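Local coordinates for oxysterol-binding protein homolog 3 (Saccharomyces cerevisiae, PDB 4IC4) that carries sterols and phospholipids in a hydrophobic pocket and transfers them between membranes through the cytosol, in directional transport coupled to phosphoinositides, at residues I95-I103 with F221-S231; H157-P168 with N180-T191. One frame throughout, in Å; residues are numbered along the deposited sequence.

Contact 1 (I95-I103 with F221-S231)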
loop_
_atom_site.group_PDB
_atom_site.type_symbol
_atom_site.label_atom_id
_atom_site.label_comp_id
_atom_site.label_asym_id
_atom_site.label_seq_id
_atom_site.Cartn_x
_atom_site.Cartn_y
_atom_site.Cartn_z
ATOM N N ILE A 95 18.618 -6.210 -9.425
ATOM C CA ILE A 95 17.425 -5.661 -10.056
ATOM C C ILE A 95 16.387 -6.727 -10.393
ATOM O O ILE A 95 15.208 -6.415 -10.548
ATOM C CB ILE A 95 17.773 -4.830 -11.326
ATOM C CG1 ILE A 95 16.628 -3.852 -11.627
ATOM C CG2 ILE A 95 18.000 -5.748 -12.518
ATOM C CD1 ILE A 95 16.972 -2.766 -12.632
ATOM N N THR A 96 16.806 -7.985 -10.495
ATOM C CA THR A 96 15.853 -9.048 -10.792
ATOM C C THR A 96 14.893 -9.184 -9.613
ATOM O O THR A 96 13.684 -9.309 -9.793
ATOM C CB THR A 96 16.548 -10.412 -11.020
ATOM O OG1 THR A 96 17.341 -10.745 -9.876
ATOM C CG2 THR A 96 17.431 -10.364 -12.249
ATOM N N PHE A 97 15.441 -9.144 -8.402
ATOM C CA PHE A 97 14.622 -9.281 -7.208
ATOM C C PHE A 97 13.894 -7.988 -6.860
ATOM O O PHE A 97 12.786 -8.017 -6.316
ATOM C CB PHE A 97 15.486 -9.775 -6.046
ATOM C CG PHE A 97 16.078 -11.131 -6.293
ATOM C CD1 PHE A 97 17.292 -11.263 -6.956
ATOM C CD2 PHE A 97 15.371 -12.279 -5.955
ATOM C CE1 PHE A 97 17.789 -12.525 -7.289
ATOM C CE2 PHE A 97 15.859 -13.543 -6.284
ATOM C CZ PHE A 97 17.068 -13.663 -6.952
ATOM N N VAL A 98 14.507 -6.852 -7.174
ATOM C CA VAL A 98 13.848 -5.577 -6.915
ATOM C C VAL A 98 12.635 -5.505 -7.843
ATOM O O VAL A 98 11.574 -5.015 -7.459
ATOM C CB VAL A 98 14.792 -4.381 -7.185
ATOM C CG1 VAL A 98 14.029 -3.070 -7.059
ATOM C CG2 VAL A 98 15.945 -4.401 -6.196
ATOM N N SER A 99 12.784 -6.016 -9.063
ATOM C CA SER A 99 11.680 -6.016 -10.015
ATOM C C SER A 99 10.544 -6.897 -9.493
ATOM O O SER A 99 9.372 -6.532 -9.575
ATOM C CB SER A 99 12.148 -6.527 -11.378
ATOM O OG SER A 99 13.096 -5.640 -11.946
ATOM N N ALA A 100 10.895 -8.061 -8.956
ATOM C CA ALA A 100 9.891 -8.968 -8.408
ATOM C C ALA A 100 9.158 -8.245 -7.281
ATOM O O ALA A 100 7.931 -8.315 -7.169
ATOM C CB ALA A 100 10.562 -10.236 -7.873
ATOM N N PHE A 101 9.917 -7.552 -6.441
ATOM C CA PHE A 101 9.326 -6.812 -5.332
ATOM C C PHE A 101 8.365 -5.744 -5.845
ATOM O O PHE A 101 7.257 -5.601 -5.335
ATOM C CB PHE A 101 10.417 -6.147 -4.490
ATOM C CG PHE A 101 9.880 -5.285 -3.379
ATOM C CD1 PHE A 101 9.378 -5.863 -2.215
ATOM C CD2 PHE A 101 9.842 -3.903 -3.514
ATOM C CE1 PHE A 101 8.843 -5.069 -1.199
ATOM C CE2 PHE A 101 9.307 -3.099 -2.501
ATOM C CZ PHE A 101 8.807 -3.686 -1.340
ATOM N N ALA A 102 8.790 -5.005 -6.867
ATOM C CA ALA A 102 7.977 -3.936 -7.436
ATOM C C ALA A 102 6.629 -4.403 -7.974
ATOM O O ALA A 102 5.636 -3.679 -7.897
ATOM C CB ALA A 102 8.755 -3.226 -8.538
ATOM N N ILE A 103 6.599 -5.612 -8.521
ATOM C CA ILE A 103 5.378 -6.175 -9.082
ATOM C C ILE A 103 4.522 -6.904 -8.044
ATOM O O ILE A 103 3.295 -6.943 -8.157
ATOM C CB ILE A 103 5.722 -7.182 -10.207
ATOM C CG1 ILE A 103 6.424 -6.457 -11.357
ATOM C CG2 ILE A 103 4.462 -7.882 -10.698
ATOM C CD1 ILE A 103 7.013 -7.390 -12.403
ATOM N N PHE A 221 6.018 -0.399 -17.067
ATOM C CA PHE A 221 6.742 0.480 -16.156
ATOM C C PHE A 221 8.165 -0.043 -16.018
ATOM O O PHE A 221 8.435 -1.210 -16.315
ATOM C CB PHE A 221 6.034 0.583 -14.791
ATOM C CG PHE A 221 6.341 -0.535 -13.836
ATOM C CD1 PHE A 221 7.275 -0.356 -12.819
ATOM C CD2 PHE A 221 5.663 -1.745 -13.918
ATOM C CE1 PHE A 221 7.524 -1.366 -11.890
ATOM C CE2 PHE A 221 5.904 -2.764 -12.997
ATOM C CZ PHE A 221 6.835 -2.576 -11.980
ATOM N N GLU A 222 9.078 0.822 -15.596
ATOM C CA GLU A 222 10.468 0.421 -15.465
ATOM C C GLU A 222 11.064 0.686 -14.092
ATOM O O GLU A 222 10.647 1.594 -13.373
ATOM C CB GLU A 222 11.326 1.129 -16.523
ATOM C CG GLU A 222 10.811 0.989 -17.950
ATOM C CD GLU A 222 11.822 1.456 -18.984
ATOM O OE1 GLU A 222 12.351 2.577 -18.839
ATOM O OE2 GLU A 222 12.084 0.701 -19.946
ATOM N N VAL A 223 12.045 -0.133 -13.737
ATOM C CA VAL A 223 12.763 0.012 -12.485
ATOM C C VAL A 223 14.165 0.412 -12.918
ATOM O O VAL A 223 14.744 -0.219 -13.802
ATOM C CB VAL A 223 12.834 -1.314 -11.710
ATOM C CG1 VAL A 223 13.720 -1.150 -10.481
ATOM C CG2 VAL A 223 11.435 -1.748 -11.308
ATOM N N HIS A 224 14.705 1.458 -12.308
ATOM C CA HIS A 224 16.034 1.936 -12.668
ATOM C C HIS A 224 17.011 1.907 -11.506
ATOM O O HIS A 224 16.674 2.275 -10.382
ATOM C CB HIS A 224 15.936 3.358 -13.225
ATOM C CG HIS A 224 15.197 3.446 -14.523
ATOM N ND1 HIS A 224 15.725 2.991 -15.712
ATOM C CD2 HIS A 224 13.959 3.911 -14.814
ATOM C CE1 HIS A 224 14.845 3.173 -16.681
ATOM N NE2 HIS A 224 13.765 3.729 -16.162
ATOM N N SER A 225 18.231 1.464 -11.795
ATOM C CA SER A 225 19.284 1.387 -10.798
ATOM C C SER A 225 20.278 2.518 -11.001
ATOM O O SER A 225 20.526 2.941 -12.131
ATOM C CB SER A 225 20.026 0.056 -10.910
ATOM O OG SER A 225 21.262 0.121 -10.221
ATOM N N SER A 226 20.849 3.003 -9.905
ATOM C CA SER A 226 21.830 4.076 -9.982
ATOM C C SER A 226 23.082 3.600 -10.717
ATOM O O SER A 226 23.933 4.408 -11.089
ATOM C CB SER A 226 22.203 4.558 -8.576
ATOM O OG SER A 226 22.675 3.493 -7.767
ATOM N N LYS A 227 23.190 2.291 -10.933
ATOM C CA LYS A 227 24.348 1.743 -11.630
ATOM C C LYS A 227 24.115 1.592 -13.131
ATOM O O LYS A 227 24.972 1.075 -13.850
ATOM C CB LYS A 227 24.754 0.399 -11.014
ATOM C CG LYS A 227 25.019 0.485 -9.512
ATOM C CD LYS A 227 26.176 -0.396 -9.061
ATOM C CE LYS A 227 25.939 -1.860 -9.377
ATOM N NZ LYS A 227 27.063 -2.714 -8.892
ATOM N N GLY A 228 22.955 2.043 -13.602
ATOM C CA GLY A 228 22.657 1.974 -15.023
ATOM C C GLY A 228 21.684 0.901 -15.470
ATOM O O GLY A 228 21.043 1.041 -16.512
ATOM N N ASP A 229 21.568 -0.171 -14.694
ATOM C CA ASP A 229 20.661 -1.260 -15.038
ATOM C C ASP A 229 19.221 -0.768 -15.138
ATOM O O ASP A 229 18.817 0.158 -14.437
ATOM C CB ASP A 229 20.736 -2.362 -13.979
ATOM C CG ASP A 229 22.122 -2.952 -13.849
ATOM O OD1 ASP A 229 22.438 -3.916 -14.580
ATOM O OD2 ASP A 229 22.899 -2.443 -13.018
ATOM N N LYS A 230 18.450 -1.392 -16.018
ATOM C CA LYS A 230 17.052 -1.034 -16.180
ATOM C C LYS A 230 16.233 -2.297 -16.373
ATOM O O LYS A 230 16.686 -3.257 -16.996
ATOM C CB LYS A 230 16.856 -0.110 -17.386
ATOM C CG LYS A 230 17.263 -0.721 -18.714
ATOM C CD LYS A 230 16.832 0.155 -19.883
ATOM C CE LYS A 230 15.316 0.218 -19.995
ATOM N NZ LYS A 230 14.722 -1.139 -20.173
ATOM N N SER A 231 15.028 -2.301 -15.817
ATOM C CA SER A 231 14.136 -3.438 -15.945
ATOM C C SER A 231 12.845 -2.919 -16.559
ATOM O O SER A 231 12.289 -1.919 -16.103
ATOM C CB SER A 231 13.856 -4.060 -14.577
ATOM O OG SER A 231 13.030 -5.204 -14.698
#
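Ser99 OG is gripped from two sides: it accepts a hydrogen bond from Ser231 OG at 2.8 Å and gives its own proton to Ile95 O at 2.6 Å. The two hydroxyls thus form a short relay from the strand hairpin into the helix backbone. Ile95 O is doubly engaged, for Ser99 N also binds it at 2.9 Å, and the two donors arrive from opposite faces of the carbonyl plane. Holding OG beside its own backbone N (chi1 -65°) lets Ser99 bend back to the carbonyl one turn earlier. Serine suits both positions: it is small enough for a buried interface, and each hydroxyl finds a partner there.

Around this polar pair the contact is apolar. Ile95 extends toward the hairpin, CG1 anti to the backbone N, and lays CD1 across its backbone, 3.6 Å from Val223 O and close to Ser231 N and the CB of Asp229. Val223 spreads its branches along the helix: CG1 meets Val98 CG1 at 3.9 Å and also packs on Ile95 CG1, while CG2 rests against the CB of Ala102. A beta-branched residue on the strand can therefore fill the space between successive helical turns. Farther along, the ring of Phe221 presents its edge, CZ touching Ala102 CB at 4.0 Å and Ile103 CG1 beside it; the small alanine lets the ring come close.

The axes of helix 95-103 and strand 221-225 approach to 9.3 Å, and their N-to-C directions differ by 140°, a roughly antiparallel crossing. This helix packs against the barrel wall, across strands 214-225 and 230-235, while Ile103 and Ser231 extend the contact to strand 247-253. Asp229, just past the Ser225-Gly228 turn, forms a salt bridge with Arg260, and helix 83-88 meets Phe97, Ala100 and Phe101 of the helix.

Contact 2 (H157-P168 with N180-T191); sequences HLDWECSYTVTP and NNEGILRLKFKT
Tyr164 lays one face of its ring under Leu185, whose CG stands 3.5 Å from the centroid in a CH-pi contact, while Val166 CB covers the other face. The flat ring is thus held between two aliphatic groups, and its OH donates to a water that in turn donates to Asn181 O and Gly183 O. A phenylalanine in its place would probably leave that water without the hydroxyl that helps hold it between the two carbonyls. Direct backbone pairing lapses here: Gly183 has no room for a CB, which would run into Thr165 O, and a second water bridges Thr165 N to Ile184 O. Elsewhere the strands form an antiparallel beta hairpin of the barrel, with hydrogen-bonded pairs at Glu161-Lys188, Ser163-Arg186 and Thr167-Glu182; Arg186 N reaches Ser163 O at 2.9 Å. Trp160, Cys162, Leu187 and Phe189 share the inward, apolar face, where helix 83-88 meets Trp160, Leu187 and Phe189. Polar residues fill the other: Glu161 lies alongside Lys188, and a water links Glu161 OE1 to Lys190 NZ. Bent at chi3 (67°), the lysine chain folds back over the backbone of Trp160, bringing Lys190 NZ within 2.9 Å of His157 O.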
loop_
_atom_site.group_PDB
_atom_site.type_symbol
_atom_site.label_atom_id
_atom_site.label_comp_id
_atom_site.label_asym_id
_atom_site.label_seq_id
_atom_site.Cartn_x
_atom_site.Cartn_y
_atom_site.Cartn_z
ATOM N N HIS A 157 15.438 -1.533 7.143
ATOM C CA HIS A 157 15.948 -2.872 7.412
ATOM C C HIS A 157 17.439 -2.621 7.624
ATOM O O HIS A 157 17.945 -1.556 7.270
ATOM C CB HIS A 157 15.715 -3.763 6.188
ATOM C CG HIS A 157 16.179 -5.179 6.352
ATOM N ND1 HIS A 157 17.501 -5.550 6.238
ATOM C CD2 HIS A 157 15.485 -6.322 6.573
ATOM C CE1 HIS A 157 17.602 -6.861 6.377
ATOM N NE2 HIS A 157 16.393 -7.352 6.581
ATOM N N LEU A 158 18.144 -3.577 8.213
ATOM C CA LEU A 158 19.574 -3.399 8.424
ATOM C C LEU A 158 20.315 -3.196 7.104
ATOM O O LEU A 158 21.289 -2.439 7.036
ATOM C CB LEU A 158 20.165 -4.621 9.136
ATOM C CG LEU A 158 21.694 -4.663 9.247
ATOM C CD1 LEU A 158 22.161 -3.570 10.190
ATOM C CD2 LEU A 158 22.141 -6.023 9.755
ATOM N N ASP A 159 19.835 -3.847 6.047
ATOM C CA ASP A 159 20.517 -3.782 4.757
ATOM C C ASP A 159 19.892 -2.937 3.650
ATOM O O ASP A 159 20.445 -2.845 2.557
ATOM C CB ASP A 159 20.742 -5.206 4.243
ATOM C CG ASP A 159 21.403 -6.098 5.276
ATOM O OD1 ASP A 159 22.369 -5.640 5.922
ATOM O OD2 ASP A 159 20.958 -7.251 5.443
ATOM N N TRP A 160 18.747 -2.323 3.921
ATOM C CA TRP A 160 18.089 -1.492 2.919
ATOM C C TRP A 160 17.041 -0.615 3.568
ATOM O O TRP A 160 16.613 -0.858 4.693
ATOM C CB TRP A 160 17.411 -2.349 1.834
ATOM C CG TRP A 160 16.451 -3.399 2.361
ATOM C CD1 TRP A 160 16.717 -4.726 2.547
ATOM C CD2 TRP A 160 15.093 -3.201 2.787
ATOM N NE1 TRP A 160 15.613 -5.366 3.061
ATOM C CE2 TRP A 160 14.603 -4.454 3.219
ATOM C CE3 TRP A 160 14.244 -2.085 2.847
ATOM C CZ2 TRP A 160 13.300 -4.627 3.707
ATOM C CZ3 TRP A 160 12.944 -2.258 3.336
ATOM C CH2 TRP A 160 12.489 -3.521 3.759
ATOM N N GLU A 161 16.651 0.433 2.858
ATOM C CA GLU A 161 15.608 1.318 3.345
ATOM C C GLU A 161 14.853 1.819 2.132
ATOM O O GLU A 161 15.377 1.814 1.015
ATOM C CB GLU A 161 16.185 2.485 4.149
ATOM C CG GLU A 161 17.141 3.381 3.394
ATOM C CD GLU A 161 17.574 4.573 4.224
ATOM O OE1 GLU A 161 18.029 4.371 5.371
ATOM O OE2 GLU A 161 17.461 5.713 3.727
ATOM N N CYS A 162 13.615 2.242 2.344
ATOM C CA CYS A 162 12.794 2.718 1.247
ATOM C C CYS A 162 11.952 3.908 1.679
ATOM O O CYS A 162 11.386 3.912 2.769
ATOM C CB CYS A 162 11.883 1.586 0.767
ATOM S SG CYS A 162 11.076 1.894 -0.817
ATOM N N SER A 163 11.898 4.926 0.824
ATOM C CA SER A 163 11.115 6.126 1.081
ATOM C C SER A 163 10.077 6.243 -0.031
ATOM O O SER A 163 10.312 5.817 -1.168
ATOM C CB SER A 163 12.022 7.355 1.095
ATOM O OG SER A 163 12.681 7.499 -0.150
ATOM N N TYR A 164 8.930 6.823 0.297
ATOM C CA TYR A 164 7.853 6.943 -0.672
ATOM C C TYR A 164 6.912 8.068 -0.283
ATOM O O TYR A 164 6.442 8.124 0.846
ATOM C CB TYR A 164 7.101 5.605 -0.707
ATOM C CG TYR A 164 6.067 5.382 -1.804
ATOM C CD1 TYR A 164 6.213 5.943 -3.083
ATOM C CD2 TYR A 164 5.016 4.476 -1.597
ATOM C CE1 TYR A 164 5.345 5.588 -4.122
ATOM C CE2 TYR A 164 4.150 4.120 -2.622
ATOM C CZ TYR A 164 4.320 4.671 -3.881
ATOM O OH TYR A 164 3.480 4.264 -4.898
ATOM N N THR A 165 6.671 8.982 -1.215
ATOM C CA THR A 165 5.740 10.089 -1.013
ATOM C C THR A 165 4.733 9.826 -2.119
ATOM O O THR A 165 5.070 9.903 -3.305
ATOM C CB THR A 165 6.418 11.459 -1.203
ATOM O OG1 THR A 165 7.397 11.651 -0.172
ATOM C CG2 THR A 165 5.386 12.567 -1.125
ATOM N N VAL A 166 3.497 9.522 -1.743
ATOM C CA VAL A 166 2.513 9.161 -2.745
ATOM C C VAL A 166 1.134 9.795 -2.646
ATOM O O VAL A 166 0.614 10.054 -1.557
ATOM C CB VAL A 166 2.351 7.632 -2.746
ATOM C CG1 VAL A 166 1.860 7.170 -1.375
ATOM C CG2 VAL A 166 1.386 7.197 -3.815
ATOM N N THR A 167 0.551 10.029 -3.812
ATOM C CA THR A 167 -0.785 10.587 -3.928
ATOM C C THR A 167 -1.573 9.680 -4.858
ATOM O O THR A 167 -1.281 9.616 -6.054
ATOM C CB THR A 167 -0.770 12.003 -4.538
ATOM O OG1 THR A 167 -0.190 12.919 -3.604
ATOM C CG2 THR A 167 -2.195 12.459 -4.867
ATOM N N PRO A 168 -2.554 8.939 -4.321
ATOM C CA PRO A 168 -3.349 8.055 -5.178
ATOM C C PRO A 168 -4.200 8.927 -6.092
ATOM O O PRO A 168 -4.621 10.014 -5.697
ATOM C CB PRO A 168 -4.198 7.272 -4.178
ATOM C CG PRO A 168 -3.327 7.239 -2.947
ATOM C CD PRO A 168 -2.800 8.653 -2.895
ATOM N N ASN A 180 -3.934 5.028 -10.066
ATOM C CA ASN A 180 -2.498 5.255 -10.055
ATOM C C ASN A 180 -2.041 5.766 -8.705
ATOM O O ASN A 180 -2.812 6.359 -7.951
ATOM C CB ASN A 180 -2.086 6.283 -11.114
ATOM C CG ASN A 180 -2.255 5.771 -12.530
ATOM O OD1 ASN A 180 -3.345 5.813 -13.092
ATOM N ND2 ASN A 180 -1.169 5.278 -13.111
ATOM N N ASN A 181 -0.778 5.505 -8.402
ATOM C CA ASN A 181 -0.157 5.990 -7.181
ATOM C C ASN A 181 0.923 6.909 -7.728
ATOM O O ASN A 181 1.912 6.438 -8.293
ATOM C CB ASN A 181 0.483 4.850 -6.386
ATOM C CG ASN A 181 -0.435 4.289 -5.313
ATOM O OD1 ASN A 181 -0.140 3.252 -4.721
ATOM N ND2 ASN A 181 -1.542 4.974 -5.049
ATOM N N GLU A 182 0.721 8.215 -7.597
ATOM C CA GLU A 182 1.693 9.177 -8.096
ATOM C C GLU A 182 2.802 9.338 -7.071
ATOM O O GLU A 182 2.560 9.723 -5.924
ATOM C CB GLU A 182 1.023 10.528 -8.364
ATOM C CG GLU A 182 -0.209 10.429 -9.251
ATOM C CD GLU A 182 -0.818 11.782 -9.587
ATOM O OE1 GLU A 182 -0.703 12.718 -8.768
ATOM O OE2 GLU A 182 -1.430 11.902 -10.672
ATOM N N GLY A 183 4.026 9.043 -7.489
ATOM C CA GLY A 183 5.151 9.152 -6.587
ATOM C C GLY A 183 6.166 8.073 -6.883
ATOM O O GLY A 183 5.819 6.967 -7.307
ATOM N N ILE A 184 7.431 8.396 -6.656
ATOM C CA ILE A 184 8.503 7.451 -6.913
ATOM C C ILE A 184 8.929 6.703 -5.659
ATOM O O ILE A 184 9.175 7.307 -4.617
ATOM C CB ILE A 184 9.741 8.170 -7.495
ATOM C CG1 ILE A 184 9.369 8.857 -8.810
ATOM C CG2 ILE A 184 10.868 7.172 -7.719
ATOM C CD1 ILE A 184 10.509 9.616 -9.447
ATOM N N LEU A 185 8.985 5.381 -5.751
ATOM C CA LEU A 185 9.445 4.587 -4.622
ATOM C C LEU A 185 10.962 4.616 -4.742
ATOM O O LEU A 185 11.514 4.245 -5.780
ATOM C CB LEU A 185 8.941 3.146 -4.705
ATOM C CG LEU A 185 7.439 2.932 -4.530
ATOM C CD1 LEU A 185 6.731 3.293 -5.828
ATOM C CD2 LEU A 185 7.160 1.478 -4.169
ATOM N N ARG A 186 11.624 5.063 -3.682
ATOM C CA ARG A 186 13.075 5.167 -3.677
ATOM C C ARG A 186 13.697 4.163 -2.725
ATOM O O ARG A 186 13.639 4.329 -1.503
ATOM C CB ARG A 186 13.498 6.583 -3.283
ATOM C CG ARG A 186 12.925 7.673 -4.183
ATOM C CD ARG A 186 13.345 9.060 -3.719
ATOM N NE ARG A 186 12.707 10.117 -4.500
ATOM C CZ ARG A 186 12.946 10.350 -5.786
ATOM N NH1 ARG A 186 13.817 9.601 -6.448
ATOM N NH2 ARG A 186 12.312 11.331 -6.412
ATOM N N LEU A 187 14.301 3.131 -3.300
ATOM C CA LEU A 187 14.946 2.080 -2.536
ATOM C C LEU A 187 16.452 2.310 -2.490
ATOM O O LEU A 187 17.065 2.657 -3.497
ATOM C CB LEU A 187 14.662 0.725 -3.186
ATOM C CG LEU A 187 15.473 -0.483 -2.715
ATOM C CD1 LEU A 187 15.101 -0.829 -1.284
ATOM C CD2 LEU A 187 15.207 -1.659 -3.648
ATOM N N LYS A 188 17.033 2.129 -1.313
ATOM C CA LYS A 188 18.473 2.279 -1.135
ATOM C C LYS A 188 19.055 1.061 -0.433
ATOM O O LYS A 188 18.563 0.643 0.613
ATOM C CB LYS A 188 18.800 3.518 -0.295
ATOM C CG LYS A 188 20.267 3.585 0.125
ATOM C CD LYS A 188 20.547 4.746 1.063
ATOM C CE LYS A 188 21.995 4.729 1.525
ATOM N NZ LYS A 188 22.273 5.820 2.496
ATOM N N PHE A 189 20.094 0.485 -1.025
ATOM C CA PHE A 189 20.792 -0.646 -0.421
ATOM C C PHE A 189 21.726 -0.021 0.613
ATOM O O PHE A 189 22.566 0.806 0.266
ATOM C CB PHE A 189 21.639 -1.379 -1.466
ATOM C CG PHE A 189 20.895 -2.414 -2.256
ATOM C CD1 PHE A 189 19.505 -2.485 -2.222
ATOM C CD2 PHE A 189 21.592 -3.325 -3.050
ATOM C CE1 PHE A 189 18.823 -3.448 -2.970
ATOM C CE2 PHE A 189 20.922 -4.285 -3.796
ATOM C CZ PHE A 189 19.537 -4.350 -3.758
ATOM N N LYS A 190 21.576 -0.396 1.878
ATOM C CA LYS A 190 22.435 0.153 2.918
ATOM C C LYS A 190 23.754 -0.606 2.957
ATOM O O LYS A 190 24.660 -0.274 3.722
ATOM C CB LYS A 190 21.721 0.105 4.271
ATOM C CG LYS A 190 20.567 1.100 4.354
ATOM C CD LYS A 190 19.651 0.850 5.539
ATOM C CE LYS A 190 20.341 1.101 6.863
ATOM N NZ LYS A 190 19.406 0.863 7.994
ATOM N N THR A 191 23.860 -1.622 2.108
ATOM C CA THR A 191 25.075 -2.421 2.021
ATOM C C THR A 191 26.072 -1.759 1.074
ATOM O O THR A 191 27.250 -1.620 1.398
ATOM C CB THR A 191 24.781 -3.823 1.466
ATOM O OG1 THR A 191 24.042 -3.696 0.243
ATOM C CG2 THR A 191 23.988 -4.649 2.465
HETATM O O HOH W 1 17.777 3.095 7.806
HETATM O O HOH W 2 21.028 4.997 5.108
HETATM O O HOH W 3 15.750 5.946 0.089
HETATM O O HOH W 4 3.989 5.059 -7.375
HETATM O O HOH W 5 8.695 9.463 -3.281
#

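How the contacts relate
Along the chain the order is helix 95-103, then both strands of contact 2, then hairpin 221-231, so contact 1 brackets contact 2 in sequence. The centres are 13 Å apart, and the two touch directly where Val98 CG2 of the helix packs on Leu187 CD2 of the strand at 3.8 Å. Both involve the antiparallel strands of the barrel wall in the OSBP-related domain: contact 2 joins neighbouring strands of the wall and contact 1 sets a helix against it. Helix 83-88 also serves both, since Leu85 meets Phe101 as well as Trp160 and Leu187. Helices 83-88 and 94-104 thus lie against the wall of the lipid-carrying barrel.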